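PDB 5MUJ: beta-galactosidase from Bacteroides thetaiotaomicron, which is a glycoside hydrolase that probably cleaves an arabinofuranosidic bond in plant pectin and binds the chain B glycan of rhamnogalacturonan II. Local coordinates for residues A[33-38]-A[303-307]; A[215-219]-A[307-311]; A[106-111]-A[177-182]; A[71-76]-A[99-105]; A[125-129]-A[138-142]. All blocks are in the same frame, centred on the assembly; numbering follows the deposited sequence.

Interaction 1: A[33-38]-A[303-307]; sequences RMEQIY and FAASY
One water links Arg33 to Tyr307 at the edge of this contact. Arg33 NE donates to it over 2.8 Å. Tyr307 OH lies 2.9 Å from the same water, which sits at the edge of the tyrosine ring and in its plane. The rest of the contact is apolar. Met34, present as selenomethionine, folds back at chi2 and chi3. Its SE rests 3.7 Å from Ala305 CB, and its CE reaches Phe303 CE2 at 3.3 Å. The N-terminal helix 31-41 lies across strand 299-306 of one blade of a five-bladed beta-propeller, with the segment axes 9.8 Å apart. Phe303 takes a chi1 of 71°, with CG between its backbone N and carbonyl carbon, and raises its ring to the helix. Ile37 CG2 meets Phe303 CE2 at 3.5 Å, and Tyr38 CB is 4.0 Å from Phe303 CE1. With only an alanine at Phe303, Met34 CE and Ile37 CG2 would probably lose the ring they pack on. Trp315 stacks with the rings of both Phe303 and Tyr38.

Interaction 2: A[215-219]-A[307-311]; sequences DKTLG and YDLVN
A type I beta turn, Lys216 to Gly219, presents its two central residues, Thr217 and Leu218, to the loop 307-311. Gly219 N closes the turn on Lys216 O at 3.0 Å. Leu218 does most of the touching. Its CD2 branch meets Val310 CG2 at 3.9 Å, and its CD1 branch lies 4.2 Å from Leu309 CB. Thr217 adds two more contacts. Its CB is 4.2 Å from Leu309 CD1, and its methyl CG2, anti to the backbone N (OG1 chi1 -53°), is 4.0 Å from Asp308 O. The turn joins the first two strands of one propeller blade. The loop 307-311 leads to the outermost strand of the next blade, so the contact bridges neighbouring blades at the surface. An Asx turn shapes that loop, with Val310 N donating to Asp308 OD1 at 2.8 Å, from the anti side and tilted out of the carboxylate plane. Asn311 N adds the further bond of the Asx motif, on the syn lone pair of Asp308 OD1 at 2.9 Å.

Interaction 3: A[106-111]-A[177-182]; sequences LGRVLS and STAHEW
Ala179 presses its methyl against the backbone of Gly107, with Ala179 CB 3.6 Å from Gly107 C. Beside it, Leu106 lays CD1 against Ser177 O at 3.4 Å. Val109, the next knob, lies alongside Trp182, with Val109 CB 3.7 Å from Trp182 CD1. Val109 CG1 is tucked near the carbonyl oxygen of His180. Val109 and Leu110 both face Thr92 in a classic beta bulge, where the last strand of one propeller blade turns a corner. The loop 177-182, leading to the outermost strand of the next blade, fits against this corner. Trp182 N donates to Val109 O at 3.0 Å. Glu181 runs out with CG anti to its backbone N (chi1 -166°), then bends at chi2 so that its carboxylate forks around Ser111. Ser111 N reaches Glu181 OE2 on the syn lone pair at 2.8 Å, and Ser111 OG donates to Glu181 OE1 at 2.7 Å. Arg122 forms a salt bridge with Glu181 OE2.

Interaction 4: A[71-76]-A[99-105]; sequences KWLMTY and NLLDWRT
The backbones of Trp72 and Leu100 pass with their CA atoms 6.5 Å apart, and the spacing widens to 8.5 Å between the CA atoms of Met74 and Trp103. Both segments belong to one four-stranded blade of the propeller. Strand 90-97 runs between strands 71-79 and 104-110, so the two segments meet through side chains over that middle strand. Leu100 sits on the face of the Trp72 indole in a CH-pi contact. Its CG lies 3.6 Å from the centroid of the five-membered ring of Trp72, only 5° off the ring normal. A serine in place of Trp72 would probably leave the two methyls of Leu100 without the flat surface they rest on. Trp103 receives Met74, present as selenomethionine, in the same fashion. Met74 CE stands 3.7 Å from the centroid of the Trp103 six-membered ring, and SE lies farther above that face, a Met-aromatic contact. Trp103 NE1 donates to Leu100 O at 2.9 Å, from well above the carbonyl plane, which ties the indole to its own loop. Asn99 OD1 holds the loop in an Asx turn by accepting from Leu101 N and Asp102 N. At the far end, Tyr76 stretches across to Thr105, and Tyr76 OH and Thr105 OG1 share a hydrogen bond of 2.7 Å at the edge of the tyrosine ring.

Interaction 5: A[125-129]-A[138-142]; sequences FPALP and ELQTY
Leu128 O is gripped twice by Gln140, from opposite faces of its carbonyl plane. The backbone Gln140 N donates to Leu128 O at 2.8 Å, tilted 31° from that plane. The side-chain Gln140 NE2 donates to the same oxygen at 3.2 Å, from far above the plane. For this bond the acceptor lies in the amide plane of Gln140, so the amide points an N-H almost straight at it (162°). The side chain is extended beyond CG and starts beside the backbone N (chi1 -64°), which lets one residue supply both donors. A water bridges two more carbonyls, giving one hydrogen to Ala127 O and one to Gln140 O, each at 2.7 Å. Pro129 and Leu139 form a single beta bridge; the proline has no N-H to offer. The apolar groups close around these bonds. Leu139 CD1 meets Pro126 CB at 3.7 Å, its CD2 lies 4.0 Å from Pro129 CA, and Leu128 CD1 touches Tyr142 CB at 3.9 Å. The contact is the neck of the long loop between the first two strands of a propeller blade, 121-126 and 146-153. Ala127 bonds through its backbone to Trp147 of the second strand, and Leu128 to Val210 in strand 204-212 of the next blade. On the other side, Pro126 and Leu139 pack on Phe66 of strand 59-68 in the preceding blade.

How the interactions relate
The five contacts are spread around a five-bladed propeller whose glycan pocket is lined by 19 residues between 61 and 357. Interactions 1 and 2 share Tyr307 and touch where Ser306 OG probably bonds Asn311 O at 2.8 Å. Interactions 3 and 4 both use strand 104-110, and Ser177 CA packs on Leu73 CD1 at 3.6 Å. Interaction 4 also touches interaction 5, through Thr75 and Pro126. Interactions 1 and 3 lie on opposite sides of the chain's centre, about 35 Å apart between centres. Interactions 2 and 5 come within about 9 Å at their nearest atoms. In interaction 4, the Tyr76 side chain is about 12 Å from a bound rhamnose, so it stands back from that sugar.

Interaction 1: A[33-38]-A[303-307]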
# COMPACT_ATOMS: atom_id res chain seq x y z
N ARG A 33 -16.50 -18.60 7.81
CA ARG A 33 -16.26 -17.18 8.11
C ARG A 33 -15.46 -16.54 6.97
O ARG A 33 -15.77 -15.41 6.58
CB ARG A 33 -15.60 -17.01 9.49
CG ARG A 33 -15.18 -15.60 9.93
CD ARG A 33 -16.37 -14.65 10.11
NE ARG A 33 -16.07 -13.47 10.95
CZ ARG A 33 -16.71 -12.28 10.90
NH1 ARG A 33 -17.70 -12.07 10.04
NH2 ARG A 33 -16.34 -11.29 11.71
N MSE A 34 -14.50 -17.27 6.39
CA MSE A 34 -13.74 -16.76 5.22
C MSE A 34 -14.66 -16.47 4.04
O MSE A 34 -14.53 -15.43 3.36
CB MSE A 34 -12.62 -17.72 4.83
CG MSE A 34 -11.51 -17.84 5.88
SE MSE A 34 -10.59 -16.14 6.20
CE MSE A 34 -9.76 -16.04 4.43
N GLU A 35 -15.62 -17.35 3.82
CA GLU A 35 -16.63 -17.13 2.76
C GLU A 35 -17.54 -15.91 3.00
O GLU A 35 -17.85 -15.18 2.06
CB GLU A 35 -17.41 -18.43 2.53
CG GLU A 35 -16.51 -19.48 1.89
CD GLU A 35 -17.07 -20.89 1.90
OE1 GLU A 35 -18.24 -21.06 2.25
OE2 GLU A 35 -16.32 -21.83 1.55
N GLN A 36 -17.93 -15.69 4.26
CA GLN A 36 -18.70 -14.49 4.62
C GLN A 36 -17.90 -13.20 4.38
O GLN A 36 -18.45 -12.22 3.91
CB GLN A 36 -19.14 -14.53 6.08
CG GLN A 36 -20.17 -15.61 6.39
CD GLN A 36 -20.38 -15.83 7.88
OE1 GLN A 36 -19.77 -15.17 8.72
NE2 GLN A 36 -21.25 -16.79 8.22
N ILE A 37 -16.62 -13.20 4.74
CA ILE A 37 -15.72 -12.04 4.51
C ILE A 37 -15.60 -11.76 3.01
O ILE A 37 -15.75 -10.62 2.58
CB ILE A 37 -14.32 -12.24 5.14
CG1 ILE A 37 -14.46 -12.20 6.66
CG2 ILE A 37 -13.35 -11.15 4.67
CD1 ILE A 37 -13.26 -12.77 7.40
N TYR A 38 -15.40 -12.81 2.20
CA TYR A 38 -15.37 -12.65 0.74
C TYR A 38 -16.65 -11.94 0.21
O TYR A 38 -16.56 -11.00 -0.56
CB TYR A 38 -15.14 -14.00 0.02
CG TYR A 38 -15.28 -13.91 -1.50
CD1 TYR A 38 -14.24 -13.49 -2.31
CD2 TYR A 38 -16.48 -14.28 -2.11
CE1 TYR A 38 -14.39 -13.42 -3.69
CE2 TYR A 38 -16.63 -14.21 -3.48
CZ TYR A 38 -15.61 -13.78 -4.27
OH TYR A 38 -15.74 -13.70 -5.62
N PHE A 303 -7.21 -11.66 -0.06
CA PHE A 303 -7.15 -11.29 1.34
C PHE A 303 -6.84 -12.49 2.20
O PHE A 303 -6.99 -13.62 1.76
CB PHE A 303 -8.46 -10.67 1.80
CG PHE A 303 -9.58 -11.65 1.89
CD1 PHE A 303 -10.31 -12.00 0.75
CD2 PHE A 303 -9.88 -12.27 3.10
CE1 PHE A 303 -11.37 -12.93 0.83
CE2 PHE A 303 -10.93 -13.20 3.17
CZ PHE A 303 -11.67 -13.53 2.04
N ALA A 304 -6.43 -12.16 3.42
CA ALA A 304 -6.30 -13.09 4.50
C ALA A 304 -7.01 -12.58 5.74
O ALA A 304 -7.38 -11.40 5.80
CB ALA A 304 -4.80 -13.32 4.79
N ALA A 305 -7.20 -13.42 6.75
CA ALA A 305 -7.82 -12.97 7.99
C ALA A 305 -7.15 -13.60 9.22
O ALA A 305 -6.50 -14.64 9.09
CB ALA A 305 -9.34 -13.19 7.98
N SER A 306 -7.28 -12.93 10.36
CA SER A 306 -6.58 -13.32 11.60
C SER A 306 -7.30 -12.77 12.82
O SER A 306 -7.91 -11.70 12.76
CB SER A 306 -5.14 -12.80 11.59
OG SER A 306 -4.54 -13.13 12.80
N TYR A 307 -7.26 -13.51 13.93
CA TYR A 307 -7.81 -13.00 15.21
C TYR A 307 -6.73 -12.31 16.06
O TYR A 307 -7.07 -11.50 16.95
CB TYR A 307 -8.47 -14.11 16.03
CG TYR A 307 -9.71 -14.65 15.38
CD1 TYR A 307 -10.90 -13.91 15.40
CD2 TYR A 307 -9.71 -15.90 14.75
CE1 TYR A 307 -12.05 -14.40 14.80
CE2 TYR A 307 -10.86 -16.39 14.14
CZ TYR A 307 -12.03 -15.63 14.17
OH TYR A 307 -13.19 -16.09 13.58
O HOH W 1 -15.24 -14.11 13.50

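Interaction 2: A[215-219]-A[307-311]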
# COMPACT_ATOMS: atom_id res chain seq x y z
N ASP A 215 -5.74 -1.91 21.94
CA ASP A 215 -5.67 -3.09 22.78
C ASP A 215 -4.25 -3.61 23.08
O ASP A 215 -4.11 -4.52 23.88
CB ASP A 215 -6.58 -4.18 22.19
CG ASP A 215 -8.05 -3.76 22.19
OD1 ASP A 215 -8.53 -3.29 23.24
OD2 ASP A 215 -8.71 -3.86 21.14
N LYS A 216 -3.21 -3.03 22.47
CA LYS A 216 -1.81 -3.47 22.67
C LYS A 216 -1.67 -4.99 22.57
O LYS A 216 -1.00 -5.66 23.40
CB LYS A 216 -1.27 -2.90 23.99
CG LYS A 216 -1.28 -1.38 24.02
CD LYS A 216 -0.51 -0.81 25.20
CE LYS A 216 -0.53 0.71 25.17
NZ LYS A 216 0.25 1.30 26.29
N THR A 217 -2.29 -5.52 21.53
CA THR A 217 -2.34 -6.95 21.20
C THR A 217 -0.97 -7.62 21.15
O THR A 217 -0.90 -8.83 21.43
CB THR A 217 -3.00 -7.17 19.81
OG1 THR A 217 -4.28 -6.52 19.76
CG2 THR A 217 -3.18 -8.65 19.48
N LEU A 218 0.06 -6.86 20.73
CA LEU A 218 1.45 -7.32 20.62
C LEU A 218 2.43 -6.57 21.56
O LEU A 218 3.65 -6.59 21.36
CB LEU A 218 1.91 -7.19 19.17
CG LEU A 218 1.02 -7.93 18.16
CD1 LEU A 218 1.43 -7.66 16.73
CD2 LEU A 218 1.06 -9.41 18.44
N GLY A 219 1.87 -5.95 22.60
CA GLY A 219 2.61 -5.28 23.65
C GLY A 219 3.05 -3.86 23.34
O GLY A 219 3.89 -3.31 24.05
N TYR A 307 -7.26 -13.51 13.93
CA TYR A 307 -7.81 -13.00 15.21
C TYR A 307 -6.73 -12.31 16.06
O TYR A 307 -7.07 -11.50 16.95
CB TYR A 307 -8.47 -14.11 16.03
CG TYR A 307 -9.71 -14.65 15.38
CD1 TYR A 307 -10.90 -13.91 15.40
CD2 TYR A 307 -9.71 -15.90 14.75
CE1 TYR A 307 -12.05 -14.40 14.80
CE2 TYR A 307 -10.86 -16.39 14.14
CZ TYR A 307 -12.03 -15.63 14.17
OH TYR A 307 -13.19 -16.09 13.58
N ASP A 308 -5.47 -12.61 15.76
CA ASP A 308 -4.32 -12.24 16.62
C ASP A 308 -3.18 -11.43 15.96
O ASP A 308 -2.13 -11.23 16.58
CB ASP A 308 -3.75 -13.52 17.26
CG ASP A 308 -3.09 -14.45 16.26
OD1 ASP A 308 -2.72 -14.04 15.15
OD2 ASP A 308 -2.91 -15.64 16.62
N LEU A 309 -3.39 -10.98 14.72
CA LEU A 309 -2.43 -10.21 13.92
C LEU A 309 -1.20 -10.96 13.44
O LEU A 309 -0.47 -10.42 12.62
CB LEU A 309 -2.02 -8.90 14.61
CG LEU A 309 -3.14 -7.89 14.81
CD1 LEU A 309 -2.65 -6.74 15.69
CD2 LEU A 309 -3.61 -7.33 13.48
N VAL A 310 -0.99 -12.21 13.87
CA VAL A 310 0.24 -12.95 13.58
C VAL A 310 0.01 -14.20 12.70
O VAL A 310 0.80 -14.46 11.80
CB VAL A 310 0.93 -13.34 14.90
CG1 VAL A 310 2.03 -14.36 14.64
CG2 VAL A 310 1.48 -12.08 15.57
N ASN A 311 -1.03 -14.96 12.99
CA ASN A 311 -1.37 -16.15 12.24
C ASN A 311 -2.50 -15.83 11.27
O ASN A 311 -3.59 -15.51 11.70
CB ASN A 311 -1.81 -17.25 13.19
CG ASN A 311 -0.73 -17.60 14.18
OD1 ASN A 311 -0.86 -17.34 15.36
ND2 ASN A 311 0.35 -18.14 13.68

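Interaction 3: A[106-111]-A[177-182]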
# COMPACT_ATOMS: atom_id res chain seq x y z
N LEU A 106 -4.19 17.76 -6.19
CA LEU A 106 -3.94 19.05 -5.55
C LEU A 106 -2.49 19.50 -5.59
O LEU A 106 -2.24 20.71 -5.65
CB LEU A 106 -4.42 19.04 -4.11
CG LEU A 106 -5.91 18.84 -3.86
CD1 LEU A 106 -6.28 18.75 -2.39
CD2 LEU A 106 -6.74 20.00 -4.45
N GLY A 107 -1.54 18.55 -5.56
CA GLY A 107 -0.11 18.87 -5.50
C GLY A 107 0.57 17.89 -4.57
O GLY A 107 -0.06 16.98 -4.03
N ARG A 108 1.87 18.15 -4.40
CA ARG A 108 2.75 17.27 -3.61
C ARG A 108 2.61 17.43 -2.10
O ARG A 108 2.39 18.54 -1.57
CB ARG A 108 4.21 17.49 -3.99
CG ARG A 108 4.57 17.14 -5.43
CD ARG A 108 5.89 17.77 -5.75
NE ARG A 108 6.37 17.62 -7.11
CZ ARG A 108 6.16 18.47 -8.09
NH1 ARG A 108 5.34 19.53 -7.94
NH2 ARG A 108 6.71 18.23 -9.26
N VAL A 109 2.75 16.29 -1.40
CA VAL A 109 2.91 16.27 0.06
C VAL A 109 4.27 15.75 0.54
O VAL A 109 4.62 15.99 1.70
CB VAL A 109 1.77 15.48 0.76
CG1 VAL A 109 0.43 16.15 0.51
CG2 VAL A 109 1.73 14.04 0.29
N LEU A 110 5.00 15.04 -0.33
CA LEU A 110 6.39 14.54 -0.03
C LEU A 110 7.17 14.68 -1.31
O LEU A 110 6.92 13.96 -2.29
CB LEU A 110 6.43 13.08 0.45
CG LEU A 110 6.19 12.61 1.87
CD1 LEU A 110 6.81 11.21 1.99
CD2 LEU A 110 6.78 13.50 2.94
N SER A 111 8.10 15.63 -1.32
CA SER A 111 8.83 16.02 -2.52
C SER A 111 10.28 15.55 -2.40
O SER A 111 10.76 15.33 -1.30
CB SER A 111 8.81 17.53 -2.65
OG SER A 111 7.48 18.03 -2.57
N SER A 177 -5.90 17.87 4.28
CA SER A 177 -6.61 18.06 3.00
C SER A 177 -5.94 19.04 2.02
O SER A 177 -6.52 19.31 0.96
CB SER A 177 -8.05 18.50 3.28
OG SER A 177 -8.11 19.86 3.71
N THR A 178 -4.75 19.56 2.37
CA THR A 178 -4.00 20.51 1.56
C THR A 178 -2.69 19.93 1.07
O THR A 178 -2.08 19.08 1.73
CB THR A 178 -3.77 21.85 2.33
OG1 THR A 178 -2.89 21.67 3.47
CG2 THR A 178 -5.10 22.40 2.82
N ALA A 179 -2.28 20.35 -0.13
CA ALA A 179 -1.03 19.92 -0.72
C ALA A 179 0.03 20.84 -0.13
O ALA A 179 0.33 21.88 -0.69
CB ALA A 179 -1.05 20.04 -2.24
N HIS A 180 0.55 20.43 1.03
CA HIS A 180 1.68 21.05 1.69
C HIS A 180 2.65 19.93 2.06
O HIS A 180 2.27 18.76 2.14
CB HIS A 180 1.23 21.81 2.93
CG HIS A 180 0.87 20.92 4.08
ND1 HIS A 180 -0.32 20.22 4.14
CD2 HIS A 180 1.55 20.60 5.21
CE1 HIS A 180 -0.36 19.51 5.26
NE2 HIS A 180 0.77 19.73 5.92
N GLU A 181 3.89 20.33 2.31
CA GLU A 181 4.98 19.37 2.62
C GLU A 181 4.90 18.90 4.08
O GLU A 181 4.93 19.69 5.01
CB GLU A 181 6.36 19.96 2.32
CG GLU A 181 7.50 18.92 2.29
CD GLU A 181 7.61 18.14 0.98
OE1 GLU A 181 6.87 18.40 0.00
OE2 GLU A 181 8.48 17.28 0.88
N TRP A 182 4.83 17.59 4.26
CA TRP A 182 4.89 17.01 5.58
C TRP A 182 6.39 16.98 6.00
O TRP A 182 7.26 17.03 5.16
CB TRP A 182 4.30 15.59 5.55
CG TRP A 182 2.81 15.50 5.30
CD1 TRP A 182 2.06 16.22 4.42
CD2 TRP A 182 1.91 14.64 5.99
NE1 TRP A 182 0.77 15.80 4.48
CE2 TRP A 182 0.63 14.85 5.44
CE3 TRP A 182 2.07 13.67 7.00
CZ2 TRP A 182 -0.49 14.15 5.90
CZ3 TRP A 182 0.97 12.97 7.44
CH2 TRP A 182 -0.31 13.22 6.90
O HOH W 2 4.77 19.88 -0.70
O HOH W 3 2.29 21.11 -3.07

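Interaction 4: A[71-76]-A[99-105]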
# COMPACT_ATOMS: atom_id res chain seq x y z
N LYS A 71 -15.02 15.48 2.83
CA LYS A 71 -14.13 15.36 1.68
C LYS A 71 -13.32 14.08 1.75
O LYS A 71 -12.73 13.77 2.79
CB LYS A 71 -13.13 16.50 1.64
CG LYS A 71 -12.35 16.62 0.33
CD LYS A 71 -13.17 17.28 -0.78
CE LYS A 71 -13.31 18.78 -0.59
NZ LYS A 71 -14.08 19.41 -1.70
N TRP A 72 -13.23 13.39 0.61
CA TRP A 72 -12.38 12.23 0.47
C TRP A 72 -11.01 12.65 -0.08
O TRP A 72 -10.90 13.45 -1.00
CB TRP A 72 -13.00 11.19 -0.46
CG TRP A 72 -14.30 10.64 0.08
CD1 TRP A 72 -15.59 11.01 -0.26
CD2 TRP A 72 -14.43 9.63 1.08
NE1 TRP A 72 -16.49 10.30 0.48
CE2 TRP A 72 -15.81 9.42 1.29
CE3 TRP A 72 -13.51 8.87 1.81
CZ2 TRP A 72 -16.28 8.48 2.22
CZ3 TRP A 72 -14.00 7.94 2.72
CH2 TRP A 72 -15.35 7.73 2.90
N LEU A 73 -9.95 12.09 0.51
CA LEU A 73 -8.58 12.40 0.13
C LEU A 73 -7.85 11.11 -0.26
O LEU A 73 -8.21 10.06 0.23
CB LEU A 73 -7.92 13.08 1.31
CG LEU A 73 -8.58 14.39 1.75
CD1 LEU A 73 -8.06 14.80 3.10
CD2 LEU A 73 -8.32 15.46 0.71
N MSE A 74 -6.97 11.19 -1.27
CA MSE A 74 -6.12 10.06 -1.65
C MSE A 74 -4.71 10.53 -1.80
O MSE A 74 -4.41 11.38 -2.62
CB MSE A 74 -6.60 9.46 -2.98
CG MSE A 74 -5.77 8.21 -3.33
SE MSE A 74 -5.90 7.84 -5.23
CE MSE A 74 -7.85 7.57 -5.32
N THR A 75 -3.80 9.93 -1.02
CA THR A 75 -2.36 10.10 -1.34
C THR A 75 -1.96 9.02 -2.33
O THR A 75 -2.58 7.98 -2.37
CB THR A 75 -1.35 10.05 -0.13
OG1 THR A 75 -1.53 8.84 0.64
CG2 THR A 75 -1.46 11.21 0.74
N TYR A 76 -1.01 9.35 -3.18
CA TYR A 76 -0.46 8.41 -4.17
C TYR A 76 0.99 8.77 -4.54
O TYR A 76 1.45 9.87 -4.27
CB TYR A 76 -1.36 8.29 -5.40
CG TYR A 76 -1.51 9.56 -6.21
CD1 TYR A 76 -0.63 9.86 -7.25
CD2 TYR A 76 -2.58 10.46 -5.97
CE1 TYR A 76 -0.73 11.02 -7.99
CE2 TYR A 76 -2.70 11.63 -6.73
CZ TYR A 76 -1.83 11.88 -7.76
OH TYR A 76 -1.93 13.02 -8.52
N ASN A 99 -16.97 12.19 -4.20
CA ASN A 99 -17.84 11.02 -4.43
C ASN A 99 -17.12 9.68 -4.50
O ASN A 99 -17.71 8.68 -4.93
CB ASN A 99 -18.69 11.23 -5.70
CG ASN A 99 -17.86 11.26 -6.96
OD1 ASN A 99 -16.62 11.17 -6.90
ND2 ASN A 99 -18.50 11.38 -8.10
N LEU A 100 -15.86 9.68 -4.06
CA LEU A 100 -14.91 8.53 -4.18
C LEU A 100 -14.53 8.08 -5.61
O LEU A 100 -13.61 7.27 -5.76
CB LEU A 100 -15.35 7.31 -3.35
CG LEU A 100 -15.33 7.48 -1.83
CD1 LEU A 100 -16.21 6.49 -1.10
CD2 LEU A 100 -13.87 7.36 -1.41
N LEU A 101 -15.12 8.65 -6.66
CA LEU A 101 -14.95 8.17 -8.02
C LEU A 101 -14.17 9.14 -8.90
O LEU A 101 -13.33 8.73 -9.70
CB LEU A 101 -16.35 7.93 -8.64
CG LEU A 101 -17.18 6.85 -7.94
CD1 LEU A 101 -18.63 6.89 -8.50
CD2 LEU A 101 -16.50 5.45 -8.05
N ASP A 102 -14.56 10.42 -8.80
CA ASP A 102 -13.99 11.54 -9.52
C ASP A 102 -13.00 12.27 -8.61
O ASP A 102 -13.38 12.79 -7.54
CB ASP A 102 -15.08 12.53 -9.96
CG ASP A 102 -16.03 11.95 -10.99
OD1 ASP A 102 -17.01 11.30 -10.62
OD2 ASP A 102 -15.78 12.14 -12.19
N TRP A 103 -11.79 12.39 -9.11
CA TRP A 103 -10.61 12.82 -8.30
C TRP A 103 -9.93 14.02 -8.92
O TRP A 103 -9.79 14.10 -10.16
CB TRP A 103 -9.57 11.66 -8.12
CG TRP A 103 -10.12 10.62 -7.25
CD1 TRP A 103 -10.86 9.52 -7.64
CD2 TRP A 103 -10.07 10.57 -5.82
NE1 TRP A 103 -11.28 8.82 -6.53
CE2 TRP A 103 -10.80 9.44 -5.41
CE3 TRP A 103 -9.50 11.39 -4.85
CZ2 TRP A 103 -11.00 9.15 -4.07
CZ3 TRP A 103 -9.69 11.08 -3.56
CH2 TRP A 103 -10.41 9.97 -3.17
N ARG A 104 -9.51 14.96 -8.08
CA ARG A 104 -8.73 16.11 -8.56
C ARG A 104 -7.40 16.23 -7.80
O ARG A 104 -7.39 16.41 -6.59
CB ARG A 104 -9.53 17.39 -8.41
CG ARG A 104 -10.86 17.42 -9.18
CD ARG A 104 -11.63 18.68 -8.84
NE ARG A 104 -11.98 18.70 -7.42
CZ ARG A 104 -13.06 18.11 -6.90
NH1 ARG A 104 -13.92 17.47 -7.69
NH2 ARG A 104 -13.27 18.15 -5.59
N THR A 105 -6.31 16.21 -8.54
CA THR A 105 -4.96 16.28 -7.92
C THR A 105 -4.68 17.67 -7.44
O THR A 105 -4.96 18.66 -8.18
CB THR A 105 -3.90 15.82 -8.89
OG1 THR A 105 -4.13 14.43 -9.08
CG2 THR A 105 -2.50 16.11 -8.34

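Interaction 5: A[125-129]-A[138-142]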
# COMPACT_ATOMS: atom_id res chain seq x y z
N PHE A 125 2.69 6.83 2.83
CA PHE A 125 1.56 6.03 3.22
C PHE A 125 1.05 6.56 4.57
O PHE A 125 1.60 6.33 5.64
CB PHE A 125 1.90 4.56 3.37
CG PHE A 125 2.70 4.01 2.22
CD1 PHE A 125 2.13 3.74 1.00
CD2 PHE A 125 4.05 3.82 2.38
CE1 PHE A 125 2.91 3.26 -0.05
CE2 PHE A 125 4.85 3.35 1.36
CZ PHE A 125 4.28 3.08 0.13
N PRO A 126 -0.00 7.37 4.55
CA PRO A 126 -0.48 7.86 5.83
C PRO A 126 -0.67 6.78 6.90
O PRO A 126 -0.93 5.61 6.58
CB PRO A 126 -1.81 8.52 5.45
CG PRO A 126 -1.53 9.06 4.10
CD PRO A 126 -0.66 8.05 3.42
N ALA A 127 -0.50 7.21 8.15
CA ALA A 127 -0.52 6.33 9.30
C ALA A 127 -1.68 6.59 10.22
O ALA A 127 -2.38 7.63 10.12
CB ALA A 127 0.78 6.50 10.07
N LEU A 128 -1.93 5.63 11.08
CA LEU A 128 -2.92 5.66 12.10
C LEU A 128 -4.35 5.84 11.51
O LEU A 128 -5.15 6.62 12.03
CB LEU A 128 -2.63 6.76 13.11
CG LEU A 128 -1.18 6.90 13.62
CD1 LEU A 128 -1.13 7.92 14.74
CD2 LEU A 128 -0.58 5.57 14.07
N PRO A 129 -4.66 5.07 10.45
CA PRO A 129 -6.03 5.14 9.93
C PRO A 129 -7.01 4.52 10.94
O PRO A 129 -6.64 3.58 11.63
CB PRO A 129 -5.97 4.27 8.67
CG PRO A 129 -4.92 3.23 9.04
CD PRO A 129 -3.87 3.99 9.79
N GLU A 138 -11.25 8.07 8.87
CA GLU A 138 -10.45 9.22 9.24
C GLU A 138 -9.05 8.71 9.62
O GLU A 138 -8.84 7.53 9.95
CB GLU A 138 -11.13 10.00 10.36
CG GLU A 138 -12.51 10.52 9.94
CD GLU A 138 -13.21 11.29 11.03
OE1 GLU A 138 -12.60 11.54 12.09
OE2 GLU A 138 -14.39 11.68 10.80
N LEU A 139 -8.09 9.61 9.52
CA LEU A 139 -6.75 9.43 10.07
C LEU A 139 -6.75 9.96 11.48
O LEU A 139 -7.40 10.96 11.76
CB LEU A 139 -5.73 10.19 9.26
CG LEU A 139 -5.41 9.79 7.83
CD1 LEU A 139 -4.19 10.57 7.37
CD2 LEU A 139 -5.19 8.29 7.66
N GLN A 140 -6.04 9.30 12.38
CA GLN A 140 -6.05 9.67 13.78
C GLN A 140 -4.80 10.48 14.08
O GLN A 140 -3.78 10.35 13.40
CB GLN A 140 -6.14 8.43 14.65
CG GLN A 140 -7.44 7.69 14.43
CD GLN A 140 -7.48 6.36 15.10
OE1 GLN A 140 -8.25 6.16 16.04
NE2 GLN A 140 -6.68 5.42 14.62
N THR A 141 -4.90 11.35 15.08
CA THR A 141 -3.76 12.13 15.53
C THR A 141 -3.10 11.50 16.76
O THR A 141 -3.72 10.76 17.55
CB THR A 141 -4.15 13.58 15.88
OG1 THR A 141 -5.02 13.59 17.01
CG2 THR A 141 -4.81 14.28 14.71
N TYR A 142 -1.83 11.85 16.92
CA TYR A 142 -1.03 11.47 18.07
C TYR A 142 -0.07 12.63 18.32
O TYR A 142 0.60 13.09 17.39
CB TYR A 142 -0.29 10.16 17.79
CG TYR A 142 0.79 9.79 18.80
CD1 TYR A 142 0.47 9.44 20.11
CD2 TYR A 142 2.13 9.80 18.44
CE1 TYR A 142 1.46 9.09 21.03
CE2 TYR A 142 3.12 9.48 19.35
CZ TYR A 142 2.79 9.12 20.65
OH TYR A 142 3.80 8.77 21.56
O HOH W 4 -2.17 10.14 11.20